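Long-range contacts in non-toxic crystal protein (Bacillus thuringiensis, PDB 2D42), which forms parasporal crystals as a non-toxic protein, yet closely resembles beta-pore-forming toxins in its fold: residues A1-L6 / N206-F211; R61-T66 / I144-F149; T157-A162 / Q235-V240; S174-I179 / R196-D201. All coordinates share one frame; numbering follows the deposited sequence.

How the contacts relate
The four contacts mark out an elongated, strand-rich molecule whose largest sheet they all reach. Contacts 1 and 4 lie on one side of the chain's centre, their centres about 14 Å apart; contacts 2 and 3 lie on the other, about 23 Å apart and touching where Ile144 CG1 meets Val240 CG1 at 4.0 Å. Contacts 2 and 4 are the most distant, about 75 Å between centres. Strand 150-185, though not continuous, begins right after contact 2 and runs through contacts 3 and 4. Along the chain, contact 1 encloses contacts 2 and 4 and interlaces with contact 3, which itself encloses contact 4. Long strands thus tie both ends together, as in the related beta-pore-forming toxins.

Contact 1 of 4, residues A1-L6 / N206-F211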
loop_
_atom_site.group_PDB
_atom_site.type_symbol
_atom_site.label_atom_id
_atom_site.label_comp_id
_atom_site.label_asym_id
_atom_site.label_seq_id
_atom_site.Cartn_x
_atom_site.Cartn_y
_atom_site.Cartn_z
ATOM N N ALA A 1 -14.966 8.725 -2.339
ATOM C CA ALA A 1 -14.610 9.328 -3.651
ATOM C C ALA A 1 -13.262 10.046 -3.571
ATOM O O ALA A 1 -12.602 10.039 -2.528
ATOM C CB ALA A 1 -15.711 10.303 -4.093
ATOM N N ILE A 2 -12.852 10.661 -4.677
ATOM C CA ILE A 2 -11.575 11.375 -4.720
ATOM C C ILE A 2 -11.795 12.889 -4.769
ATOM O O ILE A 2 -12.451 13.400 -5.677
ATOM C CB ILE A 2 -10.756 10.999 -5.972
ATOM C CG1 ILE A 2 -10.629 9.471 -6.102
ATOM C CG2 ILE A 2 -9.378 11.655 -5.898
ATOM C CD1 ILE A 2 -9.799 8.806 -5.024
ATOM N N ILE A 3 -11.250 13.607 -3.796
ATOM C CA ILE A 3 -11.389 15.057 -3.796
ATOM C C ILE A 3 -10.479 15.605 -4.890
ATOM O O ILE A 3 -9.277 15.371 -4.870
ATOM C CB ILE A 3 -10.957 15.677 -2.457
ATOM C CG1 ILE A 3 -11.943 15.287 -1.345
ATOM C CG2 ILE A 3 -10.833 17.203 -2.604
ATOM C CD1 ILE A 3 -13.345 15.833 -1.517
ATOM N N ASN A 4 -11.048 16.315 -5.859
ATOM C CA ASN A 4 -10.232 16.885 -6.921
ATOM C C ASN A 4 -9.855 18.306 -6.512
ATOM O O ASN A 4 -10.708 19.195 -6.485
ATOM C CB ASN A 4 -10.999 16.918 -8.243
ATOM C CG ASN A 4 -10.133 17.373 -9.390
ATOM O OD1 ASN A 4 -9.742 16.579 -10.241
ATOM N ND2 ASN A 4 -9.804 18.654 -9.406
ATOM N N LEU A 5 -8.581 18.515 -6.201
ATOM C CA LEU A 5 -8.113 19.822 -5.759
ATOM C C LEU A 5 -8.318 20.961 -6.751
ATOM O O LEU A 5 -8.564 22.098 -6.336
ATOM C CB LEU A 5 -6.640 19.736 -5.346
ATOM C CG LEU A 5 -6.409 18.833 -4.125
ATOM C CD1 LEU A 5 -4.926 18.604 -3.919
ATOM C CD2 LEU A 5 -7.030 19.463 -2.886
ATOM N N LEU A 6 -8.208 20.674 -8.048
ATOM C CA LEU A 6 -8.412 21.704 -9.068
ATOM C C LEU A 6 -9.882 22.104 -9.109
ATOM O O LEU A 6 -10.216 23.263 -9.347
ATOM C CB LEU A 6 -7.973 21.198 -10.445
ATOM C CG LEU A 6 -6.462 21.056 -10.646
ATOM C CD1 LEU A 6 -6.190 20.474 -12.016
ATOM C CD2 LEU A 6 -5.789 22.410 -10.507
ATOM N N ASN A 206 -13.920 26.424 1.296
ATOM C CA ASN A 206 -14.876 25.472 0.735
ATOM C C ASN A 206 -15.448 24.498 1.763
ATOM O O ASN A 206 -16.495 23.885 1.536
ATOM C CB ASN A 206 -14.215 24.662 -0.382
ATOM C CG ASN A 206 -13.973 25.475 -1.635
ATOM O OD1 ASN A 206 -14.305 26.664 -1.700
ATOM N ND2 ASN A 206 -13.393 24.837 -2.644
ATOM N N GLY A 207 -14.758 24.352 2.887
ATOM C CA GLY A 207 -15.210 23.417 3.900
ATOM C C GLY A 207 -15.001 21.997 3.402
ATOM O O GLY A 207 -15.647 21.063 3.872
ATOM N N THR A 208 -14.096 21.843 2.440
ATOM C CA THR A 208 -13.781 20.545 1.849
ATOM C C THR A 208 -13.557 19.479 2.923
ATOM O O THR A 208 -12.713 19.633 3.797
ATOM C CB THR A 208 -12.514 20.644 0.974
ATOM O OG1 THR A 208 -12.580 21.833 0.169
ATOM C CG2 THR A 208 -12.398 19.429 0.075
ATOM N N PRO A 209 -14.313 18.370 2.856
ATOM C CA PRO A 209 -14.214 17.266 3.817
ATOM C C PRO A 209 -12.886 16.520 3.767
ATOM O O PRO A 209 -12.277 16.396 2.705
ATOM C CB PRO A 209 -15.374 16.346 3.419
ATOM C CG PRO A 209 -16.314 17.250 2.686
ATOM C CD PRO A 209 -15.386 18.113 1.886
ATOM N N GLY A 210 -12.453 16.019 4.921
ATOM C CA GLY A 210 -11.220 15.252 4.996
ATOM C C GLY A 210 -9.933 16.004 5.292
ATOM O O GLY A 210 -8.846 15.420 5.250
ATOM N N PHE A 211 -10.037 17.286 5.618
ATOM C CA PHE A 211 -8.838 18.073 5.884
ATOM C C PHE A 211 -8.810 18.830 7.203
ATOM O O PHE A 211 -9.839 19.274 7.702
ATOM C CB PHE A 211 -8.643 19.112 4.780
ATOM C CG PHE A 211 -8.372 18.539 3.426
ATOM C CD1 PHE A 211 -7.063 18.315 3.002
ATOM C CD2 PHE A 211 -9.416 18.290 2.542
ATOM C CE1 PHE A 211 -6.800 17.859 1.713
ATOM C CE2 PHE A 211 -9.160 17.831 1.251
ATOM C CZ PHE A 211 -7.848 17.619 0.837
#
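Ile3 and Thr208 meet methyl to methyl, CG2 of the isoleucine lying 3.8 Å from CG2 of the threonine, and the two side chains run antiparallel past one another. Ile3 CD1 stays almost as close to the same threonine methyl. Ile3 CG2, anti to the backbone N, also reaches the edge of the Phe211 ring, 4.2 Å from CE2 and near the ring plane. Leu5 CD2 approaches the same ring obliquely, 4.2 Å from Phe211 CZ. Contact between these segments is therefore apolar and small.

Further out, the threonine is steadied on its polar side, since OG1 is hydrogen-bonded to Glu8 OE1 while CG2 serves the apolar contact. The turn before it is a Schellman motif ending helix 199-206: Gly207, with positive phi, is its C-prime residue, and Thr208 N bonds to Leu203 O. From there the chain passes through a short loop into strand 211-214. Across from it, Ile3 is held by backbone bonds to strand 71-94, Leu5 opens helix 5-19, and Leu203 of helix 199-206 touches Leu5, Thr208 and Phe211 alike.

Contact 2 of 4, residues R61-T66 / I144-F149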
loop_
_atom_site.group_PDB
_atom_site.type_symbol
_atom_site.label_atom_id
_atom_site.label_comp_id
_atom_site.label_asym_id
_atom_site.label_seq_id
_atom_site.Cartn_x
_atom_site.Cartn_y
_atom_site.Cartn_z
ATOM N N ARG A 61 11.816 -33.953 -0.959
ATOM C CA ARG A 61 12.954 -34.699 -1.500
ATOM C C ARG A 61 13.190 -35.958 -0.695
ATOM O O ARG A 61 12.754 -36.069 0.453
ATOM C CB ARG A 61 14.226 -33.843 -1.492
ATOM C CG ARG A 61 14.188 -32.709 -2.473
ATOM C CD ARG A 61 14.098 -33.252 -3.893
ATOM N NE ARG A 61 13.442 -32.312 -4.781
ATOM C CZ ARG A 61 12.963 -32.626 -5.982
ATOM N NH1 ARG A 61 13.068 -33.865 -6.447
ATOM N NH2 ARG A 61 12.369 -31.698 -6.716
ATOM N N ILE A 62 13.913 -36.894 -1.294
ATOM C CA ILE A 62 14.174 -38.159 -0.646
ATOM C C ILE A 62 15.632 -38.572 -0.624
ATOM O O ILE A 62 16.336 -38.449 -1.620
ATOM C CB ILE A 62 13.369 -39.281 -1.344
ATOM C CG1 ILE A 62 11.870 -38.976 -1.231
ATOM C CG2 ILE A 62 13.724 -40.641 -0.736
ATOM C CD1 ILE A 62 10.978 -39.913 -1.996
ATOM N N ILE A 63 16.088 -39.050 0.527
ATOM C CA ILE A 63 17.447 -39.555 0.649
ATOM C C ILE A 63 17.272 -40.995 1.101
ATOM O O ILE A 63 16.775 -41.254 2.194
ATOM C CB ILE A 63 18.269 -38.775 1.684
ATOM C CG1 ILE A 63 18.458 -37.332 1.200
ATOM C CG2 ILE A 63 19.607 -39.471 1.904
ATOM C CD1 ILE A 63 19.275 -36.458 2.146
ATOM N N THR A 64 17.652 -41.932 0.246
ATOM C CA THR A 64 17.499 -43.340 0.568
ATOM C C THR A 64 18.812 -44.017 0.926
ATOM O O THR A 64 19.799 -43.891 0.205
ATOM C CB THR A 64 16.894 -44.105 -0.604
ATOM O OG1 THR A 64 15.678 -43.471 -1.010
ATOM C CG2 THR A 64 16.613 -45.551 -0.205
ATOM N N ASN A 65 18.824 -44.737 2.042
ATOM C CA ASN A 65 20.030 -45.450 2.448
ATOM C C ASN A 65 19.812 -46.939 2.241
ATOM O O ASN A 65 19.125 -47.596 3.028
ATOM C CB ASN A 65 20.366 -45.177 3.912
ATOM C CG ASN A 65 21.562 -45.986 4.389
ATOM O OD1 ASN A 65 22.207 -46.676 3.602
ATOM N ND2 ASN A 65 21.858 -45.905 5.677
ATOM N N THR A 66 20.383 -47.472 1.169
ATOM C CA THR A 66 20.239 -48.888 0.880
ATOM C C THR A 66 21.424 -49.680 1.425
ATOM O O THR A 66 21.674 -50.800 0.997
ATOM C CB THR A 66 20.119 -49.133 -0.634
ATOM O OG1 THR A 66 21.355 -48.800 -1.274
ATOM C CG2 THR A 66 19.002 -48.269 -1.225
ATOM N N ILE A 144 20.011 -34.948 8.874
ATOM C CA ILE A 144 19.298 -36.105 9.385
ATOM C C ILE A 144 20.182 -37.338 9.360
ATOM O O ILE A 144 21.062 -37.459 8.516
ATOM C CB ILE A 144 18.050 -36.388 8.508
ATOM C CG1 ILE A 144 17.216 -37.504 9.122
ATOM C CG2 ILE A 144 18.478 -36.774 7.094
ATOM C CD1 ILE A 144 16.601 -37.120 10.441
ATOM N N ARG A 145 19.949 -38.252 10.291
ATOM C CA ARG A 145 20.713 -39.481 10.318
ATOM C C ARG A 145 19.804 -40.547 9.754
ATOM O O ARG A 145 18.759 -40.853 10.325
ATOM C CB ARG A 145 21.130 -39.847 11.744
ATOM C CG ARG A 145 21.867 -41.176 11.823
ATOM C CD ARG A 145 22.475 -41.409 13.200
ATOM N NE ARG A 145 23.500 -40.415 13.508
ATOM C CZ ARG A 145 24.252 -40.428 14.604
ATOM N NH1 ARG A 145 24.097 -41.389 15.509
ATOM N NH2 ARG A 145 25.164 -39.483 14.794
ATOM N N VAL A 146 20.190 -41.105 8.616
ATOM C CA VAL A 146 19.374 -42.127 7.991
ATOM C C VAL A 146 19.890 -43.508 8.336
ATOM O O VAL A 146 20.959 -43.916 7.881
ATOM C CB VAL A 146 19.358 -41.988 6.465
ATOM C CG1 VAL A 146 18.341 -42.951 5.887
ATOM C CG2 VAL A 146 19.039 -40.548 6.076
ATOM N N PRO A 147 19.126 -44.246 9.148
ATOM C CA PRO A 147 19.480 -45.599 9.581
ATOM C C PRO A 147 19.592 -46.562 8.409
ATOM O O PRO A 147 18.989 -46.351 7.358
ATOM C CB PRO A 147 18.330 -45.976 10.512
ATOM C CG PRO A 147 17.857 -44.636 11.031
ATOM C CD PRO A 147 17.873 -43.808 9.783
ATOM N N PRO A 148 20.366 -47.641 8.582
ATOM C CA PRO A 148 20.536 -48.632 7.519
ATOM C C PRO A 148 19.189 -49.097 6.972
ATOM O O PRO A 148 18.228 -49.263 7.721
ATOM C CB PRO A 148 21.290 -49.756 8.225
ATOM C CG PRO A 148 22.150 -48.999 9.191
ATOM C CD PRO A 148 21.180 -47.989 9.761
ATOM N N PHE A 149 19.122 -49.291 5.662
ATOM C CA PHE A 149 17.904 -49.755 5.013
ATOM C C PHE A 149 16.649 -48.940 5.348
ATOM O O PHE A 149 15.562 -49.493 5.543
ATOM C CB PHE A 149 17.695 -51.229 5.351
ATOM C CG PHE A 149 18.831 -52.116 4.903
ATOM C CD1 PHE A 149 18.980 -52.462 3.560
ATOM C CD2 PHE A 149 19.761 -52.598 5.823
ATOM C CE1 PHE A 149 20.036 -53.274 3.143
ATOM C CE2 PHE A 149 20.822 -53.412 5.413
ATOM C CZ PHE A 149 20.958 -53.749 4.073
#
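Asn65 and Val146 face one another across the far end of the beta-rich body, an aerolysin-like fold of the ETX/MTX2 family, at a place where two strands meet through their side chains and not as sheet neighbours. Strand 54-65 bonds through its backbone to strand 150-185, and strand 129-146 to strand 71-94.

The two main side chains are set with the base of one against a branch of the other. Asn65 CB lies 3.6 Å from Val146 CG1. Beyond CB, CG stands anti to the backbone N (chi1 176°), and from there the amide sends ND2 to Val146 O, a hydrogen bond of 3.1 Å with an N-H...O angle of 155°. The acceptor lies close to the amide plane of Asn65, whereas the donor stands well above the carbonyl plane, 42° out of it. ND2 has a second acceptor in Asn69 O and OD1 is bonded to Thr67 OG1, which together fix the rotation of this buried amide.

Next to it the contact turns apolar: Ile63 CG2 approaches Val146 CG2 at 4.3 Å, the other branch of the valine from the one on Asn65. In the loop that follows strand 129-146, Pro148 CA comes within 3.5 Å of Asn65 ND2. The Phe149 ring, stacked with His248, swings toward the opposite segment and puts CE1 3.7 Å from Thr66 O. Its backbone takes part too, Phe149 CA making a CA-H...O contact of 3.2 Å with Asn65 O.

Contact 3 of 4, residues T157-A162 / Q235-V240; sequences TLEQGA and QTFIDV
Thr157 and Phe237 form a hydrogen-bonded antiparallel pair in the long sheet of this aerolysin-like protein, where strand 150-185 runs beside strand 219-244 with their local axes 152° apart. Two backbone bonds join the pair, Thr157 N to Phe237 O and Phe237 N to Thr157 O, both 2.8 Å. Glu159 N continues the pattern with a 2.9 Å bond to Gln235 O.

Packing is tight on the face that carries Leu158 and Thr236, a non-hydrogen-bonded pair. Leu158 CD1 presses to 3.4 Å from Gln235 O and rests 3.9 Å from Thr236 CG2, the two side chains crossing obliquely. Phe138 covers both, Tyr81 adds to the cover of Leu158, and Thr236 OG1 is hydrogen-bonded to Asp140.

On the other face, the contact is more polar and opens toward exposed Asp239. There a water 2.6 Å from Thr157 OG1 also approaches Asp239 OD2, so closely that the details of this bridge are doubtful. The Phe237 ring turns its edge to Glu159, CE1 lying 3.8 Å from OE2. Gln235 takes the crowded position for CG, between the backbone N and carbonyl carbon (chi1 72°), and its extended chain runs beside that of Glu159 in the same direction. Their flat ends stand nearly perpendicular, and Gln235 NE2 donates to Glu159 OE1 at 2.9 Å, arriving 46° out of the carboxylate plane.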
loop_
_atom_site.group_PDB
_atom_site.type_symbol
_atom_site.label_atom_id
_atom_site.label_comp_id
_atom_site.label_asym_id
_atom_site.label_seq_id
_atom_site.Cartn_x
_atom_site.Cartn_y
_atom_site.Cartn_z
ATOM N N THR A 157 7.739 -27.017 3.945
ATOM C CA THR A 157 6.439 -26.365 4.033
ATOM C C THR A 157 6.498 -24.881 4.349
ATOM O O THR A 157 7.297 -24.436 5.180
ATOM C CB THR A 157 5.576 -27.039 5.123
ATOM O OG1 THR A 157 5.352 -28.402 4.761
ATOM C CG2 THR A 157 4.237 -26.328 5.283
ATOM N N LEU A 158 5.645 -24.118 3.675
ATOM C CA LEU A 158 5.557 -22.688 3.908
ATOM C C LEU A 158 4.223 -22.372 4.556
ATOM O O LEU A 158 3.168 -22.812 4.088
ATOM C CB LEU A 158 5.655 -21.895 2.602
ATOM C CG LEU A 158 5.315 -20.400 2.732
ATOM C CD1 LEU A 158 6.371 -19.703 3.580
ATOM C CD2 LEU A 158 5.236 -19.752 1.359
ATOM N N GLU A 159 4.272 -21.619 5.646
ATOM C CA GLU A 159 3.057 -21.203 6.317
ATOM C C GLU A 159 2.736 -19.839 5.706
ATOM O O GLU A 159 3.472 -18.871 5.911
ATOM C CB GLU A 159 3.299 -21.078 7.812
ATOM C CG GLU A 159 2.069 -20.764 8.608
ATOM C CD GLU A 159 2.321 -20.930 10.088
ATOM O OE1 GLU A 159 2.805 -19.969 10.724
ATOM O OE2 GLU A 159 2.055 -22.037 10.606
ATOM N N GLN A 160 1.651 -19.781 4.940
ATOM C CA GLN A 160 1.239 -18.557 4.275
ATOM C C GLN A 160 0.039 -17.894 4.930
ATOM O O GLN A 160 -1.018 -18.509 5.081
ATOM C CB GLN A 160 0.908 -18.837 2.809
ATOM C CG GLN A 160 0.586 -17.582 2.005
ATOM C CD GLN A 160 0.237 -17.887 0.565
ATOM O OE1 GLN A 160 -0.687 -18.652 0.296
ATOM N NE2 GLN A 160 0.975 -17.288 -0.374
ATOM N N GLY A 161 0.218 -16.632 5.316
ATOM C CA GLY A 161 -0.856 -15.877 5.933
ATOM C C GLY A 161 -1.648 -15.117 4.886
ATOM O O GLY A 161 -1.187 -14.922 3.759
ATOM N N ALA A 162 -2.849 -14.690 5.252
ATOM C CA ALA A 162 -3.699 -13.939 4.342
ATOM C C ALA A 162 -4.378 -12.874 5.180
ATOM O O ALA A 162 -4.570 -13.061 6.382
ATOM C CB ALA A 162 -4.741 -14.860 3.695
ATOM N N GLN A 235 6.594 -18.260 7.815
ATOM C CA GLN A 235 7.709 -19.077 8.285
ATOM C C GLN A 235 7.711 -20.392 7.522
ATOM O O GLN A 235 6.736 -20.728 6.845
ATOM C CB GLN A 235 7.588 -19.368 9.784
ATOM C CG GLN A 235 6.488 -20.355 10.137
ATOM C CD GLN A 235 6.429 -20.649 11.624
ATOM O OE1 GLN A 235 7.425 -21.049 12.226
ATOM N NE2 GLN A 235 5.255 -20.458 12.222
ATOM N N THR A 236 8.797 -21.146 7.646
ATOM C CA THR A 236 8.906 -22.420 6.955
ATOM C C THR A 236 9.201 -23.553 7.917
ATOM O O THR A 236 9.692 -23.334 9.027
ATOM C CB THR A 236 10.021 -22.394 5.912
ATOM O OG1 THR A 236 11.256 -22.048 6.552
ATOM C CG2 THR A 236 9.711 -21.382 4.825
ATOM N N PHE A 237 8.887 -24.769 7.486
ATOM C CA PHE A 237 9.134 -25.949 8.296
ATOM C C PHE A 237 9.696 -27.052 7.413
ATOM O O PHE A 237 9.297 -27.196 6.253
ATOM C CB PHE A 237 7.842 -26.506 8.918
ATOM C CG PHE A 237 7.059 -25.521 9.743
ATOM C CD1 PHE A 237 6.022 -24.786 9.175
ATOM C CD2 PHE A 237 7.326 -25.366 11.107
ATOM C CE1 PHE A 237 5.255 -23.912 9.950
ATOM C CE2 PHE A 237 6.568 -24.497 11.892
ATOM C CZ PHE A 237 5.531 -23.770 11.312
ATOM N N ILE A 238 10.624 -27.826 7.958
ATOM C CA ILE A 238 11.140 -28.970 7.230
ATOM C C ILE A 238 10.798 -30.157 8.114
ATOM O O ILE A 238 11.226 -30.225 9.259
ATOM C CB ILE A 238 12.662 -28.932 7.017
ATOM C CG1 ILE A 238 13.036 -27.801 6.050
ATOM C CG2 ILE A 238 13.122 -30.276 6.457
ATOM C CD1 ILE A 238 14.534 -27.671 5.776
ATOM N N ASP A 239 9.985 -31.069 7.599
ATOM C CA ASP A 239 9.615 -32.252 8.352
ATOM C C ASP A 239 10.175 -33.475 7.641
ATOM O O ASP A 239 10.003 -33.646 6.437
ATOM C CB ASP A 239 8.096 -32.351 8.483
ATOM C CG ASP A 239 7.515 -31.206 9.295
ATOM O OD1 ASP A 239 7.753 -31.154 10.521
ATOM O OD2 ASP A 239 6.833 -30.351 8.703
ATOM N N VAL A 240 10.851 -34.319 8.404
ATOM C CA VAL A 240 11.457 -35.513 7.851
ATOM C C VAL A 240 10.844 -36.791 8.414
ATOM O O VAL A 240 10.856 -37.020 9.620
ATOM C CB VAL A 240 12.964 -35.531 8.130
ATOM C CG1 VAL A 240 13.611 -36.730 7.454
ATOM C CG2 VAL A 240 13.592 -34.227 7.653
HETATM O O HOH W 1 7.063 -29.738 6.259
#

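Contact 4 of 4, residues S174-I179 / R196-D201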
loop_
_atom_site.group_PDB
_atom_site.type_symbol
_atom_site.label_atom_id
_atom_site.label_comp_id
_atom_site.label_asym_id
_atom_site.label_seq_id
_atom_site.Cartn_x
_atom_site.Cartn_y
_atom_site.Cartn_z
ATOM N N SER A 174 -0.471 21.090 -0.116
ATOM C CA SER A 174 -0.004 22.469 -0.050
ATOM C C SER A 174 0.239 23.026 -1.453
ATOM O O SER A 174 0.012 22.341 -2.446
ATOM C CB SER A 174 1.296 22.533 0.761
ATOM O OG SER A 174 2.285 21.703 0.172
ATOM N N GLY A 175 0.707 24.269 -1.529
ATOM C CA GLY A 175 0.967 24.871 -2.822
ATOM C C GLY A 175 -0.009 25.987 -3.137
ATOM O O GLY A 175 -0.895 26.296 -2.336
ATOM N N ASN A 176 0.138 26.573 -4.322
ATOM C CA ASN A 176 -0.699 27.689 -4.744
ATOM C C ASN A 176 -1.472 27.427 -6.019
ATOM O O ASN A 176 -1.056 26.645 -6.875
ATOM C CB ASN A 176 0.158 28.943 -4.984
ATOM C CG ASN A 176 0.850 29.434 -3.738
ATOM O OD1 ASN A 176 2.078 29.476 -3.678
ATOM N ND2 ASN A 176 0.070 29.817 -2.736
ATOM N N GLY A 177 -2.599 28.117 -6.132
ATOM C CA GLY A 177 -3.428 28.027 -7.314
ATOM C C GLY A 177 -3.451 29.426 -7.905
ATOM O O GLY A 177 -3.074 30.388 -7.239
ATOM N N ILE A 178 -3.866 29.546 -9.158
ATOM C CA ILE A 178 -3.944 30.849 -9.801
ATOM C C ILE A 178 -5.365 30.998 -10.310
ATOM O O ILE A 178 -5.887 30.096 -10.962
ATOM C CB ILE A 178 -2.988 30.966 -11.012
ATOM C CG1 ILE A 178 -1.531 30.838 -10.559
ATOM C CG2 ILE A 178 -3.226 32.290 -11.721
ATOM C CD1 ILE A 178 -1.092 31.891 -9.561
ATOM N N ILE A 179 -5.989 32.126 -10.000
ATOM C CA ILE A 179 -7.345 32.379 -10.450
ATOM C C ILE A 179 -7.417 33.693 -11.221
ATOM O O ILE A 179 -6.929 34.727 -10.761
ATOM C CB ILE A 179 -8.323 32.450 -9.268
ATOM C CG1 ILE A 179 -8.267 31.145 -8.464
ATOM C CG2 ILE A 179 -9.731 32.693 -9.787
ATOM C CD1 ILE A 179 -9.114 31.160 -7.197
ATOM N N ARG A 196 -3.309 34.906 -6.685
ATOM C CA ARG A 196 -2.594 33.663 -6.365
ATOM C C ARG A 196 -3.124 33.281 -4.991
ATOM O O ARG A 196 -2.991 34.051 -4.043
ATOM C CB ARG A 196 -1.078 33.856 -6.264
ATOM C CG ARG A 196 -0.359 32.617 -5.719
ATOM C CD ARG A 196 1.119 32.869 -5.408
ATOM N NE ARG A 196 1.902 33.058 -6.618
ATOM C CZ ARG A 196 2.532 34.182 -6.938
ATOM N NH1 ARG A 196 2.480 35.232 -6.129
ATOM N NH2 ARG A 196 3.201 34.261 -8.080
ATOM N N VAL A 197 -3.735 32.104 -4.887
ATOM C CA VAL A 197 -4.298 31.658 -3.619
ATOM C C VAL A 197 -3.589 30.446 -3.051
ATOM O O VAL A 197 -3.080 29.602 -3.792
ATOM C CB VAL A 197 -5.789 31.290 -3.761
ATOM C CG1 VAL A 197 -6.576 32.495 -4.251
ATOM C CG2 VAL A 197 -5.947 30.114 -4.727
ATOM N N ASN A 198 -3.565 30.364 -1.727
ATOM C CA ASN A 198 -2.946 29.242 -1.051
ATOM C C ASN A 198 -4.024 28.157 -1.048
ATOM O O ASN A 198 -5.188 28.435 -0.739
ATOM C CB ASN A 198 -2.586 29.633 0.380
ATOM C CG ASN A 198 -1.676 28.624 1.051
ATOM O OD1 ASN A 198 -1.841 27.411 0.897
ATOM N ND2 ASN A 198 -0.717 29.124 1.818
ATOM N N ILE A 199 -3.653 26.930 -1.399
ATOM C CA ILE A 199 -4.630 25.847 -1.428
ATOM C C ILE A 199 -5.286 25.619 -0.063
ATOM O O ILE A 199 -6.417 25.145 0.010
ATOM C CB ILE A 199 -3.994 24.523 -1.929
ATOM C CG1 ILE A 199 -5.097 23.495 -2.224
ATOM C CG2 ILE A 199 -3.027 23.964 -0.877
ATOM C CD1 ILE A 199 -6.074 23.927 -3.321
ATOM N N ILE A 200 -4.596 25.967 1.023
ATOM C CA ILE A 200 -5.184 25.767 2.348
ATOM C C ILE A 200 -6.361 26.711 2.582
ATOM O O ILE A 200 -7.311 26.371 3.292
ATOM C CB ILE A 200 -4.144 25.961 3.484
ATOM C CG1 ILE A 200 -3.728 27.429 3.586
ATOM C CG2 ILE A 200 -2.929 25.064 3.234
ATOM C CD1 ILE A 200 -2.798 27.716 4.754
ATOM N N ASP A 201 -6.307 27.897 1.979
ATOM C CA ASP A 201 -7.387 28.860 2.137
ATOM C C ASP A 201 -8.589 28.427 1.311
ATOM O O ASP A 201 -9.736 28.697 1.675
ATOM C CB ASP A 201 -6.930 30.255 1.717
ATOM C CG ASP A 201 -5.811 30.790 2.594
ATOM O OD1 ASP A 201 -5.947 30.744 3.835
ATOM O OD2 ASP A 201 -4.795 31.264 2.043
HETATM O O HOH W 2 0.279 25.733 1.023
#
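Val197 O is gripped by two donors from the opposite strand: Gly177 N at 2.8 Å and Asn176 ND2 at 3.3 Å, the latter a weak bond. Asn176 CA adds a CA-H...O contact to the same oxygen. This is an antiparallel beta hairpin, strands 150-185 and 189-198, at the point where its second strand gives way to helix 199-206. Val197 N returns a bond of 3.0 Å to Gly177 O, completing the hydrogen-bonded pair.

Asn176, Ile178 and Arg196 share a face with Asn198. The Ile178 and Arg196 chains run alongside in the same sense, Ile178 CD1 being 3.8 Å from Arg196 CB. Asn176 crosses the arginine chain instead, its CB over Arg196 CG, with amide and guanidinium planes 61° apart; Arg196 NE goes on to a salt bridge with Asp30. On the face that carries Val197, the Ile179 side chain crosses that of Val197 at about a right angle, CD1 touching CG1, and Leu9 and Tyr12 of helix 5-19 cover both residues.

At the strand-to-helix junction Asn198 is the N-cap. Its CG is anti to the backbone N (chi1 -168°), and OD1 accepts from Ile200 N at 3.1 Å, the donor coming from above the carbonyl plane (35° out of it). A water links this OD1 to Gly175 N, while ND2 is bonded to Asn218. Gly175 O receives Ile199 N, tying the first turn of the helix to the backbone just ahead of strand 176-179. Just beyond, Ile199 CG2 rests against the backbone, 3.4 Å from Ser174 C.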